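NalD (Pseudomonas aeruginosa PAO1, PDB 5DAJ) represses transcription of the MexAB-OprM multidrug efflux pump as a TetR-family regulator, and novobiocin binding to it induces expression of the pump. Local coordinates at residues 84-87 / 88-91; 168-171 / 172-176; 195-198 / 199-203; 134-137 / 138-142. All coordinates share one frame; numbering follows the deposited sequence.

Interaction 1. Residues 84-87 / 88-91; sequences PLRS and LYDL
The carbonyl oxygen of R86 receives the backbone N-H of D90 at 2.8 Å (R86 O to D90 N). L91 N reaches S87 O at the same length, whereas the two bonds just before them in the sequence, from L88 N to P84 O and from Y89 N to L85 O, are weak. On the outer side, R86 and D90 pair through charge. R86 NE lies 3.7 Å from D90 OD1, a long salt bridge in which the carboxylate oxygen sits well out of the guanidinium plane, so no N-H points at it. This i/i+4 pair rides on an amphipathic helix of the C-terminal TetR-family region, whose L88 packs on C140, L143 and F144 of helix 123-145 while L91 meets L72. R86 leaves the backbone with CG anti to N (chi1 -175°) and bends at CG, which lays the guanidinium alongside the Y89 ring. CD2 of Y89 stands over one face of that group, offset toward its rim, at 4.1 Å from R86 NH1; the two planes are 33° apart. The Y89 ring also meets F198 and W205 edge-to-face.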
ATOM      1  N   PRO A  84      -3.486 -27.193   5.969  1.00 85.94           N
ATOM      2  CA  PRO A  84      -3.463 -26.162   4.954  1.00 83.37           C
ATOM      3  C   PRO A  84      -3.419 -24.776   5.525  1.00 81.50           C
ATOM      4  O   PRO A  84      -3.372 -23.856   4.752  1.00 83.35           O
ATOM      5  CB  PRO A  84      -4.761 -26.403   4.202  1.00 84.46           C
ATOM      6  CG  PRO A  84      -5.671 -27.054   5.175  1.00 89.20           C
ATOM      7  CD  PRO A  84      -4.925 -27.256   6.441  1.00 69.27           C
ATOM      8  N   LEU A  85      -3.424 -24.626   6.834  1.00 72.21           N
ATOM      9  CA  LEU A  85      -3.327 -23.307   7.396  1.00 79.95           C
ATOM     10  C   LEU A  85      -1.860 -23.060   7.363  1.00 78.94           C
ATOM     11  O   LEU A  85      -1.392 -21.955   7.478  1.00 74.14           O
ATOM     12  CB  LEU A  85      -3.869 -23.236   8.809  1.00 86.35           C
ATOM     13  CG  LEU A  85      -5.380 -23.040   8.882  1.00 95.27           C
ATOM     14  CD1 LEU A  85      -5.850 -22.544  10.224  1.00107.82           C
ATOM     15  CD2 LEU A  85      -5.876 -22.108   7.807  1.00 81.71           C
ATOM     16  N   ARG A  86      -1.138 -24.142   7.179  1.00 77.56           N
ATOM     17  CA  ARG A  86       0.324 -24.106   7.055  1.00 79.85           C
ATOM     18  C   ARG A  86       0.745 -23.740   5.631  1.00 72.22           C
ATOM     19  O   ARG A  86       1.679 -22.962   5.422  1.00 74.33           O
ATOM     20  CB  ARG A  86       0.929 -25.479   7.393  1.00 86.37           C
ATOM     21  CG  ARG A  86       2.466 -25.533   7.416  1.00 94.88           C
ATOM     22  CD  ARG A  86       3.083 -24.524   8.371  1.00102.23           C
ATOM     23  NE  ARG A  86       4.545 -24.605   8.371  1.00111.00           N
ATOM     24  CZ  ARG A  86       5.348 -24.081   9.298  1.00112.57           C
ATOM     25  NH1 ARG A  86       4.856 -23.425  10.355  1.00112.69           N
ATOM     26  NH2 ARG A  86       6.665 -24.222   9.175  1.00118.05           N
ATOM     27  N   SER A  87       0.077 -24.338   4.649  1.00 73.42           N
ATOM     28  CA  SER A  87       0.334 -24.023   3.234  1.00 75.87           C
ATOM     29  C   SER A  87       0.140 -22.533   2.959  1.00 70.67           C
ATOM     30  O   SER A  87       0.908 -21.918   2.203  1.00 71.20           O
ATOM     31  CB  SER A  87      -0.578 -24.835   2.307  1.00 80.99           C
ATOM     32  OG  SER A  87      -0.425 -26.230   2.520  1.00 87.61           O
ATOM     33  N   LEU A  88      -0.900 -21.968   3.569  1.00 64.79           N
ATOM     34  CA  LEU A  88      -1.192 -20.535   3.442  1.00 62.41           C
ATOM     35  C   LEU A  88      -0.057 -19.686   4.022  1.00 62.99           C
ATOM     36  O   LEU A  88       0.385 -18.720   3.385  1.00 68.85           O
ATOM     37  CB  LEU A  88      -2.515 -20.180   4.125  1.00 59.80           C
ATOM     38  CG  LEU A  88      -2.870 -18.691   4.146  1.00 57.75           C
ATOM     39  CD1 LEU A  88      -2.977 -18.124   2.736  1.00 59.17           C
ATOM     40  CD2 LEU A  88      -4.158 -18.468   4.910  1.00 60.83           C
ATOM     41  N   TYR A  89       0.399 -20.055   5.221  1.00 54.67           N
ATOM     42  CA  TYR A  89       1.565 -19.409   5.842  1.00 55.43           C
ATOM     43  C   TYR A  89       2.797 -19.498   4.933  1.00 60.81           C
ATOM     44  O   TYR A  89       3.438 -18.485   4.645  1.00 63.45           O
ATOM     45  CB  TYR A  89       1.880 -20.023   7.206  1.00 55.62           C
ATOM     46  CG  TYR A  89       3.198 -19.575   7.783  1.00 59.31           C
ATOM     47  CD1 TYR A  89       3.310 -18.360   8.438  1.00 59.34           C
ATOM     48  CD2 TYR A  89       4.341 -20.369   7.669  1.00 66.67           C
ATOM     49  CE1 TYR A  89       4.519 -17.943   8.965  1.00 63.19           C
ATOM     50  CE2 TYR A  89       5.558 -19.960   8.193  1.00 71.06           C
ATOM     51  CZ  TYR A  89       5.638 -18.745   8.845  1.00 66.13           C
ATOM     52  OH  TYR A  89       6.845 -18.338   9.354  1.00 73.60           O
ATOM     53  N   ASP A  90       3.093 -20.713   4.474  1.00 64.84           N
ATOM     54  CA  ASP A  90       4.203 -20.963   3.535  1.00 60.48           C
ATOM     55  C   ASP A  90       4.110 -20.093   2.288  1.00 58.56           C
ATOM     56  O   ASP A  90       5.088 -19.463   1.877  1.00 61.73           O
ATOM     57  CB  ASP A  90       4.247 -22.435   3.099  1.00 64.19           C
ATOM     58  CG  ASP A  90       4.755 -23.372   4.190  1.00 73.02           C
ATOM     59  OD1 ASP A  90       5.368 -22.913   5.174  1.00 79.70           O
ATOM     60  OD2 ASP A  90       4.554 -24.594   4.055  1.00 86.95           O
ATOM     61  N   LEU A  91       2.922 -20.046   1.699  1.00 55.95           N
ATOM     62  CA  LEU A  91       2.681 -19.212   0.514  1.00 58.13           C
ATOM     63  C   LEU A  91       2.982 -17.729   0.767  1.00 55.48           C
ATOM     64  O   LEU A  91       3.626 -17.066  -0.057  1.00 60.01           O
ATOM     65  CB  LEU A  91       1.240 -19.364   0.031  1.00 65.79           C
ATOM     66  CG  LEU A  91       0.854 -18.494  -1.177  1.00 72.33           C
ATOM     67  CD1 LEU A  91       1.515 -18.988  -2.457  1.00 79.21           C
ATOM     68  CD2 LEU A  91      -0.652 -18.451  -1.346  1.00 77.94           C
TER

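Interaction 2. Residues 168-171 / 172-176; sequences ALIL and GLFND
F174 carries its ring back along helix 159-179 to overlap the preceding turn, where CE1 of the ring lies 3.8 Å from CG2 of I170. The two side chains project in a common direction from successive turns, so that the methyl branch of I170 packs beside the ring. Their backbones are joined as well, I170 O accepting the F174 N-H at 3.1 Å from F174 N. L169 and L173 make a second apolar pair and meet at an angle, L169 CD1 being 4.1 Å from L173 CG. The first torsion of L173 (chi1 -70°) sets CG opposite the carbonyl carbon, which swings the isobutyl group back over L169 O and against the earlier leucine. Regular i to i+4 bonds hold the backbone, among them G172 N to A168 O at 2.8 Å and N175 N to L171 O at 2.9 Å. Around this turn F174 packs on K105 and L109 of helix 103-114 and on A95 of helix 84-101, while L194 of helix 186-201 touches L169, I170 and L173. The second subunit is in contact as well: its L173 packs on A168, its A165 on L169, and its H167 is hydrogen-bonded to OD2 of D176, whose OD1 forms a salt bridge with R179 of the same chain. The helix therefore contributes both to the core of the C-terminal domain and to the dimer interface, and apart from the backbone bonds the contact within the turn is hydrocarbon against hydrocarbon, with cohesion that rests on close packing rather than on charge.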
ATOM      1  N   ALA A 168      -4.164  -7.558   4.097  1.00 33.16           N
ATOM      2  CA  ALA A 168      -3.703  -6.209   4.411  1.00 35.78           C
ATOM      3  C   ALA A 168      -2.257  -6.233   4.913  1.00 36.74           C
ATOM      4  O   ALA A 168      -1.442  -5.424   4.478  1.00 41.68           O
ATOM      5  CB  ALA A 168      -4.604  -5.558   5.444  1.00 37.23           C
ATOM      6  N   LEU A 169      -1.935  -7.185   5.786  1.00 35.05           N
ATOM      7  CA  LEU A 169      -0.561  -7.329   6.281  1.00 36.32           C
ATOM      8  C   LEU A 169       0.432  -7.607   5.155  1.00 37.17           C
ATOM      9  O   LEU A 169       1.460  -6.939   5.059  1.00 40.12           O
ATOM     10  CB  LEU A 169      -0.442  -8.431   7.325  1.00 37.43           C
ATOM     11  CG  LEU A 169       0.986  -8.710   7.813  1.00 37.89           C
ATOM     12  CD1 LEU A 169       1.595  -7.486   8.466  1.00 37.77           C
ATOM     13  CD2 LEU A 169       0.991  -9.875   8.776  1.00 39.70           C
ATOM     14  N   ILE A 170       0.112  -8.577   4.293  1.00 37.26           N
ATOM     15  CA  ILE A 170       0.981  -8.913   3.147  1.00 39.60           C
ATOM     16  C   ILE A 170       1.177  -7.691   2.247  1.00 40.93           C
ATOM     17  O   ILE A 170       2.300  -7.357   1.873  1.00 43.29           O
ATOM     18  CB  ILE A 170       0.429 -10.053   2.264  1.00 39.88           C
ATOM     19  CG1 ILE A 170       0.129 -11.308   3.080  1.00 43.57           C
ATOM     20  CG2 ILE A 170       1.417 -10.396   1.154  1.00 41.28           C
ATOM     21  CD1 ILE A 170       1.270 -11.786   3.958  1.00 50.05           C
ATOM     22  N   LEU A 171       0.070  -7.048   1.898  1.00 39.51           N
ATOM     23  CA  LEU A 171       0.089  -5.869   1.040  1.00 36.51           C
ATOM     24  C   LEU A 171       0.934  -4.761   1.645  1.00 37.21           C
ATOM     25  O   LEU A 171       1.713  -4.119   0.946  1.00 36.67           O
ATOM     26  CB  LEU A 171      -1.328  -5.353   0.810  1.00 35.52           C
ATOM     27  CG  LEU A 171      -1.479  -4.090  -0.030  1.00 37.77           C
ATOM     28  CD1 LEU A 171      -0.948  -4.283  -1.440  1.00 37.50           C
ATOM     29  CD2 LEU A 171      -2.936  -3.677  -0.070  1.00 41.02           C
ATOM     30  N   GLY A 172       0.754  -4.542   2.944  1.00 37.75           N
ATOM     31  CA  GLY A 172       1.490  -3.524   3.680  1.00 40.11           C
ATOM     32  C   GLY A 172       2.988  -3.770   3.716  1.00 42.18           C
ATOM     33  O   GLY A 172       3.776  -2.848   3.534  1.00 43.71           O
ATOM     34  N   LEU A 173       3.375  -5.020   3.937  1.00 41.89           N
ATOM     35  CA  LEU A 173       4.787  -5.403   3.927  1.00 42.61           C
ATOM     36  C   LEU A 173       5.444  -5.125   2.575  1.00 41.56           C
ATOM     37  O   LEU A 173       6.536  -4.561   2.517  1.00 41.51           O
ATOM     38  CB  LEU A 173       4.959  -6.880   4.287  1.00 43.55           C
ATOM     39  CG  LEU A 173       4.654  -7.250   5.736  1.00 42.36           C
ATOM     40  CD1 LEU A 173       4.640  -8.760   5.872  1.00 43.43           C
ATOM     41  CD2 LEU A 173       5.660  -6.641   6.692  1.00 42.74           C
ATOM     42  N   PHE A 174       4.763  -5.530   1.507  1.00 40.42           N
ATOM     43  CA  PHE A 174       5.191  -5.235   0.130  1.00 42.07           C
ATOM     44  C   PHE A 174       5.341  -3.733  -0.062  1.00 42.91           C
ATOM     45  O   PHE A 174       6.368  -3.255  -0.529  1.00 46.41           O
ATOM     46  CB  PHE A 174       4.190  -5.774  -0.897  1.00 41.37           C
ATOM     47  CG  PHE A 174       4.412  -7.213  -1.271  1.00 45.00           C
ATOM     48  CD1 PHE A 174       4.494  -8.190  -0.302  1.00 47.62           C
ATOM     49  CD2 PHE A 174       4.509  -7.591  -2.609  1.00 50.12           C
ATOM     50  CE1 PHE A 174       4.693  -9.515  -0.653  1.00 52.85           C
ATOM     51  CE2 PHE A 174       4.706  -8.914  -2.973  1.00 52.79           C
ATOM     52  CZ  PHE A 174       4.793  -9.881  -1.989  1.00 51.96           C
ATOM     53  N   ASN A 175       4.321  -2.998   0.346  1.00 40.71           N
ATOM     54  CA  ASN A 175       4.292  -1.549   0.173  1.00 44.65           C
ATOM     55  C   ASN A 175       5.418  -0.849   0.935  1.00 46.95           C
ATOM     56  O   ASN A 175       6.151  -0.039   0.366  1.00 41.60           O
ATOM     57  CB  ASN A 175       2.949  -0.973   0.623  1.00 48.08           C
ATOM     58  CG  ASN A 175       2.527   0.208  -0.202  1.00 53.61           C
ATOM     59  OD1 ASN A 175       2.876   1.347   0.108  1.00 66.89           O
ATOM     60  ND2 ASN A 175       1.776  -0.051  -1.266  1.00 55.64           N
ATOM     61  N   ASP A 176       5.532  -1.174   2.225  1.00 40.90           N
ATOM     62  CA  ASP A 176       6.586  -0.621   3.092  1.00 41.44           C
ATOM     63  C   ASP A 176       7.966  -0.911   2.529  1.00 42.28           C
ATOM     64  O   ASP A 176       8.783  -0.002   2.383  1.00 47.88           O
ATOM     65  CB  ASP A 176       6.499  -1.167   4.531  1.00 42.90           C
ATOM     66  CG  ASP A 176       5.832  -0.205   5.508  1.00 45.94           C
ATOM     67  OD1 ASP A 176       5.709   0.997   5.215  1.00 45.26           O
ATOM     68  OD2 ASP A 176       5.436  -0.658   6.603  1.00 46.69           O
TER

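Interaction 3. Residues 195-198 / 199-203; sequences EPMF and RGLVR
E195 and R199, one turn apart, are joined by a salt bridge between E195 OE2 and R199 NH2 at 3.3 Å. The carboxylate and guanidinium planes stand 82° apart, nearly perpendicular, so the groups do not form a flat two-bond pair. The glutamate chain is bent at CG (chi2 62°) and so turns OE2 toward the arginine. M197 and L201 make the apolar counterpart: the selenium of the selenomethionine M197 lies 4.0 Å from L201 CD1. Beneath these side chains the backbone bonds R199 N to E195 O at 2.8 Å and G200 N to P196 O at 2.7 Å carry the last turns of helix 186-201, which ends where V202 leaves helical geometry, its N still bonded to F198 O at 3.0 Å. Further out, E195 OE1 accepts a hydrogen bond from W205 NE1, which holds the carboxylate from its other oxygen, and the W205 ring also meets that of F198. M197 packs on A165 and L169 of helix 159-179, and on L169 of the second subunit, whose M197 touches P196. The positive charge of R199 at one carboxylate oxygen and the neutral N-H of W205 at the other would be expected to favour the ionised form of E195.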
ATOM      1  N   GLU A 195       4.595 -14.048  11.758  1.00 52.43           N
ATOM      2  CA  GLU A 195       4.319 -14.822  12.976  1.00 54.01           C
ATOM      3  C   GLU A 195       3.130 -14.305  13.804  1.00 53.82           C
ATOM      4  O   GLU A 195       2.173 -15.059  14.028  1.00 61.23           O
ATOM      5  CB  GLU A 195       5.585 -14.942  13.848  1.00 55.34           C
ATOM      6  CG  GLU A 195       5.467 -15.796  15.114  1.00 63.08           C
ATOM      7  CD  GLU A 195       5.142 -17.263  14.858  1.00 77.95           C
ATOM      8  OE1 GLU A 195       5.142 -17.717  13.684  1.00 85.92           O
ATOM      9  OE2 GLU A 195       4.894 -17.976  15.858  1.00 98.64           O
ATOM     10  N   PRO A 196       3.167 -13.030  14.240  1.00 50.89           N
ATOM     11  CA  PRO A 196       2.103 -12.561  15.136  1.00 50.84           C
ATOM     12  C   PRO A 196       0.708 -12.618  14.524  1.00 47.88           C
ATOM     13  O   PRO A 196      -0.246 -12.960  15.213  1.00 49.09           O
ATOM     14  CB  PRO A 196       2.501 -11.113  15.431  1.00 51.70           C
ATOM     15  CG  PRO A 196       3.378 -10.714  14.300  1.00 54.37           C
ATOM     16  CD  PRO A 196       4.124 -11.953  13.931  1.00 50.75           C
HETATM   17  N   MSE A 197       0.595 -12.312  13.236  1.00 48.07           N
HETATM   18  CA  MSE A 197      -0.706 -12.366  12.556  1.00 48.66           C
HETATM   19  C   MSE A 197      -1.273 -13.755  12.663  1.00 50.53           C
HETATM   20  O   MSE A 197      -2.425 -13.931  13.067  1.00 47.15           O
HETATM   21  CB  MSE A 197      -0.614 -11.937  11.094  1.00 49.48           C
HETATM   22  CG  MSE A 197      -1.923 -12.077  10.307  1.00 56.39           C
HETATM   23 SE   MSE A 197      -3.393 -11.039  11.133  1.00 68.94          SE
HETATM   24  CE  MSE A 197      -2.864  -9.250  10.498  1.00 72.47           C
ATOM     25  N   PHE A 198      -0.472 -14.753  12.307  1.00 51.43           N
ATOM     26  CA  PHE A 198      -0.928 -16.152  12.367  1.00 56.48           C
ATOM     27  C   PHE A 198      -1.157 -16.660  13.786  1.00 60.54           C
ATOM     28  O   PHE A 198      -2.114 -17.403  14.028  1.00 67.97           O
ATOM     29  CB  PHE A 198       0.022 -17.078  11.624  1.00 54.09           C
ATOM     30  CG  PHE A 198      -0.164 -17.036  10.144  1.00 51.97           C
ATOM     31  CD1 PHE A 198       0.478 -16.071   9.382  1.00 49.46           C
ATOM     32  CD2 PHE A 198      -1.018 -17.930   9.514  1.00 49.60           C
ATOM     33  CE1 PHE A 198       0.299 -16.019   8.012  1.00 47.68           C
ATOM     34  CE2 PHE A 198      -1.193 -17.884   8.145  1.00 47.53           C
ATOM     35  CZ  PHE A 198      -0.535 -16.928   7.393  1.00 47.22           C
ATOM     36  N   ARG A 199      -0.337 -16.201  14.727  1.00 60.17           N
ATOM     37  CA  ARG A 199      -0.509 -16.574  16.123  1.00 64.09           C
ATOM     38  C   ARG A 199      -1.800 -15.941  16.651  1.00 60.12           C
ATOM     39  O   ARG A 199      -2.516 -16.544  17.450  1.00 64.51           O
ATOM     40  CB  ARG A 199       0.688 -16.111  16.955  1.00 66.18           C
ATOM     41  CG  ARG A 199       0.750 -16.722  18.346  1.00 70.58           C
ATOM     42  CD  ARG A 199       1.748 -15.988  19.227  1.00 78.13           C
ATOM     43  NE  ARG A 199       3.124 -16.204  18.791  1.00 90.20           N
ATOM     44  CZ  ARG A 199       4.010 -16.941  19.453  1.00 99.78           C
ATOM     45  NH1 ARG A 199       3.665 -17.537  20.587  1.00 98.21           N
ATOM     46  NH2 ARG A 199       5.242 -17.083  18.982  1.00109.93           N
ATOM     47  N   GLY A 200      -2.091 -14.723  16.192  1.00 57.88           N
ATOM     48  CA  GLY A 200      -3.301 -13.997  16.595  1.00 55.95           C
ATOM     49  C   GLY A 200      -4.602 -14.525  16.021  1.00 57.17           C
ATOM     50  O   GLY A 200      -5.669 -14.352  16.610  1.00 61.58           O
ATOM     51  N   LEU A 201      -4.525 -15.139  14.847  1.00 59.22           N
ATOM     52  CA  LEU A 201      -5.702 -15.723  14.187  1.00 61.25           C
ATOM     53  C   LEU A 201      -6.018 -17.129  14.682  1.00 65.46           C
ATOM     54  O   LEU A 201      -7.186 -17.469  14.868  1.00 71.17           O
ATOM     55  CB  LEU A 201      -5.510 -15.769  12.669  1.00 62.75           C
ATOM     56  CG  LEU A 201      -5.479 -14.430  11.927  1.00 63.30           C
ATOM     57  CD1 LEU A 201      -5.027 -14.642  10.488  1.00 60.96           C
ATOM     58  CD2 LEU A 201      -6.829 -13.742  11.950  1.00 64.54           C
ATOM     59  N   VAL A 202      -4.976 -17.932  14.882  1.00 63.20           N
ATOM     60  CA  VAL A 202      -5.116 -19.386  15.100  1.00 66.59           C
ATOM     61  C   VAL A 202      -4.718 -19.819  16.522  1.00 67.08           C
ATOM     62  O   VAL A 202      -3.686 -19.405  17.045  1.00 64.09           O
ATOM     63  CB  VAL A 202      -4.298 -20.175  14.057  1.00 65.07           C
ATOM     64  CG1 VAL A 202      -4.504 -21.676  14.213  1.00 67.15           C
ATOM     65  CG2 VAL A 202      -4.698 -19.758  12.650  1.00 61.80           C
ATOM     66  N   ARG A 203      -5.540 -20.693  17.100  1.00 75.23           N
ATOM     67  CA  ARG A 203      -5.437 -21.091  18.521  1.00 86.29           C
ATOM     68  C   ARG A 203      -4.100 -21.686  18.927  1.00 90.85           C
ATOM     69  O   ARG A 203      -3.492 -21.238  19.899  1.00100.46           O
ATOM     70  CB  ARG A 203      -6.551 -22.076  18.923  1.00 89.22           C
ATOM     71  CG  ARG A 203      -7.691 -21.430  19.690  1.00 98.35           C
ATOM     72  CD  ARG A 203      -8.789 -22.434  19.968  1.00103.40           C
ATOM     73  NE  ARG A 203     -10.132 -21.924  20.097  1.00106.36           N
ATOM     74  CZ  ARG A 203     -10.636 -21.156  21.062  1.00113.11           C
ATOM     75  NH1 ARG A 203      -9.893 -20.662  22.050  1.00106.02           N
ATOM     76  NH2 ARG A 203     -11.932 -20.850  21.001  1.00124.62           N
TER

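Interaction 4. Residues 134-137 / 138-142; sequences QMFI and ELCEQ
Sulfur-aromatic packing joins F136 to C140. The thiol SG lies over one face of the ring, offset toward the rim, 3.9 Å from its centroid and 25° off the ring normal; the nearest ring atom, F136 CZ, is 3.6 Å from C140 SG. F136 has CG anti to its backbone N (chi1 174°), which leans the ring toward the next turn, with one face to the sulfur. Among polar side chains, Q134 NE2 gives a weak hydrogen bond to E138 OE2 at 3.4 Å, with amide and carboxylate planes 48° apart. Both pairs are i/i+4 contacts on different sides of helix 123-145, a long helix of the C-terminal TetR-family region: F136 and L139 pack on L72 of helix 69-76, and I137 and C140 touch R164 and S163 of helix 159-179. Q134 and I137 also reach the second subunit, against its D180 and L183. The backbone bonds are regular, L139 N to M135 O and E141 N to I137 O both measuring 2.9 Å, and C140 N is bonded to F136 O at 3.1 Å. On the charged side, E141 OE1 forms a salt bridge with R164 NH1, linking this helix to helix 159-179.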
ATOM      1  N   GLN A 134      -9.374  -9.521  -5.015  1.00 49.67           N
ATOM      2  CA  GLN A 134     -10.682 -10.030  -4.597  1.00 53.01           C
ATOM      3  C   GLN A 134     -10.698 -11.554  -4.560  1.00 53.67           C
ATOM      4  O   GLN A 134     -11.310 -12.166  -3.679  1.00 54.76           O
ATOM      5  CB  GLN A 134     -11.796  -9.511  -5.520  1.00 57.53           C
ATOM      6  CG  GLN A 134     -13.208  -9.729  -4.982  1.00 65.26           C
ATOM      7  CD  GLN A 134     -13.451  -9.009  -3.660  1.00 68.24           C
ATOM      8  OE1 GLN A 134     -13.229  -7.794  -3.553  1.00 83.56           O
ATOM      9  NE2 GLN A 134     -13.913  -9.745  -2.651  1.00 65.73           N
HETATM   10  N   MSE A 135     -10.012 -12.151  -5.525  1.00 49.65           N
HETATM   11  CA  MSE A 135      -9.960 -13.599  -5.648  1.00 55.75           C
HETATM   12  C   MSE A 135      -9.121 -14.210  -4.562  1.00 54.86           C
HETATM   13  O   MSE A 135      -9.555 -15.161  -3.908  1.00 63.41           O
HETATM   14  CB  MSE A 135      -9.416 -13.916  -7.027  1.00 66.26           C
HETATM   15  CG  MSE A 135      -9.369 -15.397  -7.276  1.00 98.98           C
HETATM   16 SE   MSE A 135      -8.255 -15.923  -8.814  1.00162.46          SE
HETATM   17  CE  MSE A 135      -9.516 -15.421 -10.324  1.00170.85           C
ATOM     18  N   PHE A 136      -7.912 -13.689  -4.366  1.00 49.47           N
ATOM     19  CA  PHE A 136      -7.045 -14.164  -3.277  1.00 50.80           C
ATOM     20  C   PHE A 136      -7.765 -14.107  -1.919  1.00 46.66           C
ATOM     21  O   PHE A 136      -7.709 -15.047  -1.124  1.00 50.09           O
ATOM     22  CB  PHE A 136      -5.750 -13.344  -3.202  1.00 52.61           C
ATOM     23  CG  PHE A 136      -4.888 -13.693  -2.018  1.00 56.56           C
ATOM     24  CD1 PHE A 136      -4.032 -14.785  -2.069  1.00 58.87           C
ATOM     25  CD2 PHE A 136      -4.963 -12.957  -0.839  1.00 57.94           C
ATOM     26  CE1 PHE A 136      -3.253 -15.129  -0.972  1.00 63.41           C
ATOM     27  CE2 PHE A 136      -4.190 -13.294   0.268  1.00 66.63           C
ATOM     28  CZ  PHE A 136      -3.331 -14.383   0.198  1.00 65.63           C
ATOM     29  N   ILE A 137      -8.439 -12.993  -1.676  1.00 47.22           N
ATOM     30  CA  ILE A 137      -9.218 -12.807  -0.450  1.00 45.57           C
ATOM     31  C   ILE A 137     -10.340 -13.836  -0.313  1.00 47.89           C
ATOM     32  O   ILE A 137     -10.558 -14.392   0.772  1.00 48.17           O
ATOM     33  CB  ILE A 137      -9.773 -11.367  -0.354  1.00 45.68           C
ATOM     34  CG1 ILE A 137      -8.608 -10.417  -0.047  1.00 45.36           C
ATOM     35  CG2 ILE A 137     -10.859 -11.260   0.714  1.00 44.73           C
ATOM     36  CD1 ILE A 137      -8.969  -8.952   0.026  1.00 46.35           C
ATOM     37  N   GLU A 138     -11.052 -14.077  -1.409  1.00 52.50           N
ATOM     38  CA  GLU A 138     -12.149 -15.065  -1.422  1.00 56.70           C
ATOM     39  C   GLU A 138     -11.660 -16.492  -1.162  1.00 54.55           C
ATOM     40  O   GLU A 138     -12.325 -17.269  -0.478  1.00 63.87           O
ATOM     41  CB  GLU A 138     -12.952 -14.983  -2.726  1.00 59.45           C
ATOM     42  CG  GLU A 138     -14.062 -13.950  -2.663  1.00 66.41           C
ATOM     43  CD  GLU A 138     -14.658 -13.619  -4.020  1.00 74.16           C
ATOM     44  OE1 GLU A 138     -14.594 -14.485  -4.933  1.00 74.24           O
ATOM     45  OE2 GLU A 138     -15.198 -12.490  -4.160  1.00 95.40           O
ATOM     46  N   LEU A 139     -10.491 -16.817  -1.699  1.00 54.17           N
ATOM     47  CA  LEU A 139      -9.843 -18.115  -1.452  1.00 60.87           C
ATOM     48  C   LEU A 139      -9.485 -18.316   0.017  1.00 60.20           C
ATOM     49  O   LEU A 139      -9.800 -19.357   0.595  1.00 62.90           O
ATOM     50  CB  LEU A 139      -8.579 -18.274  -2.305  1.00 63.56           C
ATOM     51  CG  LEU A 139      -8.614 -19.257  -3.483  1.00 71.54           C
ATOM     52  CD1 LEU A 139      -9.819 -19.071  -4.394  1.00 71.42           C
ATOM     53  CD2 LEU A 139      -7.333 -19.134  -4.297  1.00 81.24           C
ATOM     54  N   CYS A 140      -8.831 -17.316   0.604  1.00 58.18           N
ATOM     55  CA  CYS A 140      -8.492 -17.353   2.034  1.00 58.39           C
ATOM     56  C   CYS A 140      -9.733 -17.453   2.912  1.00 55.57           C
ATOM     57  O   CYS A 140      -9.788 -18.268   3.833  1.00 59.87           O
ATOM     58  CB  CYS A 140      -7.695 -16.122   2.441  1.00 54.50           C
ATOM     59  SG  CYS A 140      -6.035 -16.131   1.762  1.00 73.10           S
ATOM     60  N   GLU A 141     -10.730 -16.639   2.592  1.00 54.81           N
ATOM     61  CA  GLU A 141     -12.014 -16.658   3.291  1.00 55.33           C
ATOM     62  C   GLU A 141     -12.578 -18.081   3.310  1.00 55.68           C
ATOM     63  O   GLU A 141     -12.905 -18.618   4.368  1.00 59.67           O
ATOM     64  CB  GLU A 141     -13.007 -15.705   2.620  1.00 58.37           C
ATOM     65  CG  GLU A 141     -14.208 -15.333   3.479  1.00 62.60           C
ATOM     66  CD  GLU A 141     -15.005 -14.157   2.924  1.00 69.58           C
ATOM     67  OE1 GLU A 141     -14.483 -13.408   2.065  1.00 75.95           O
ATOM     68  OE2 GLU A 141     -16.165 -13.979   3.347  1.00 67.62           O
ATOM     69  N   GLN A 142     -12.642 -18.690   2.131  1.00 51.21           N
ATOM     70  CA  GLN A 142     -13.108 -20.073   1.976  1.00 55.20           C
ATOM     71  C   GLN A 142     -12.271 -21.065   2.787  1.00 56.50           C
ATOM     72  O   GLN A 142     -12.814 -21.965   3.420  1.00 60.46           O
ATOM     73  CB  GLN A 142     -13.101 -20.468   0.503  1.00 58.11           C
ATOM     74  CG  GLN A 142     -13.662 -21.860   0.199  1.00 68.08           C
ATOM     75  CD  GLN A 142     -13.180 -22.449  -1.121  1.00 82.32           C
ATOM     76  OE1 GLN A 142     -12.927 -23.654  -1.206  1.00100.23           O
ATOM     77  NE2 GLN A 142     -13.065 -21.617  -2.155  1.00 85.46           N
TER

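Interactions 1, 2 and 4 each lie within one helix, and interaction 3 spans the end of helix 186-201; none closes a loop and none nests or crosses. Along the chain they follow in the order 1, 4, 2, 3. Interaction 1 lies in the early part of helix 84-101 and meets interaction 4 on helix 123-145, where L91 CD2 is 4.2 Å from F136 CE1. It also touches interaction 3 through L85 and V202. Interaction 2, on helix 159-179, packs against interaction 3 by L169 and M197. Interactions 2 and 4 come no closer than about 5 Å between nearest atoms, yet both, like interaction 3, contact the second subunit, tying the domain core to the dimer.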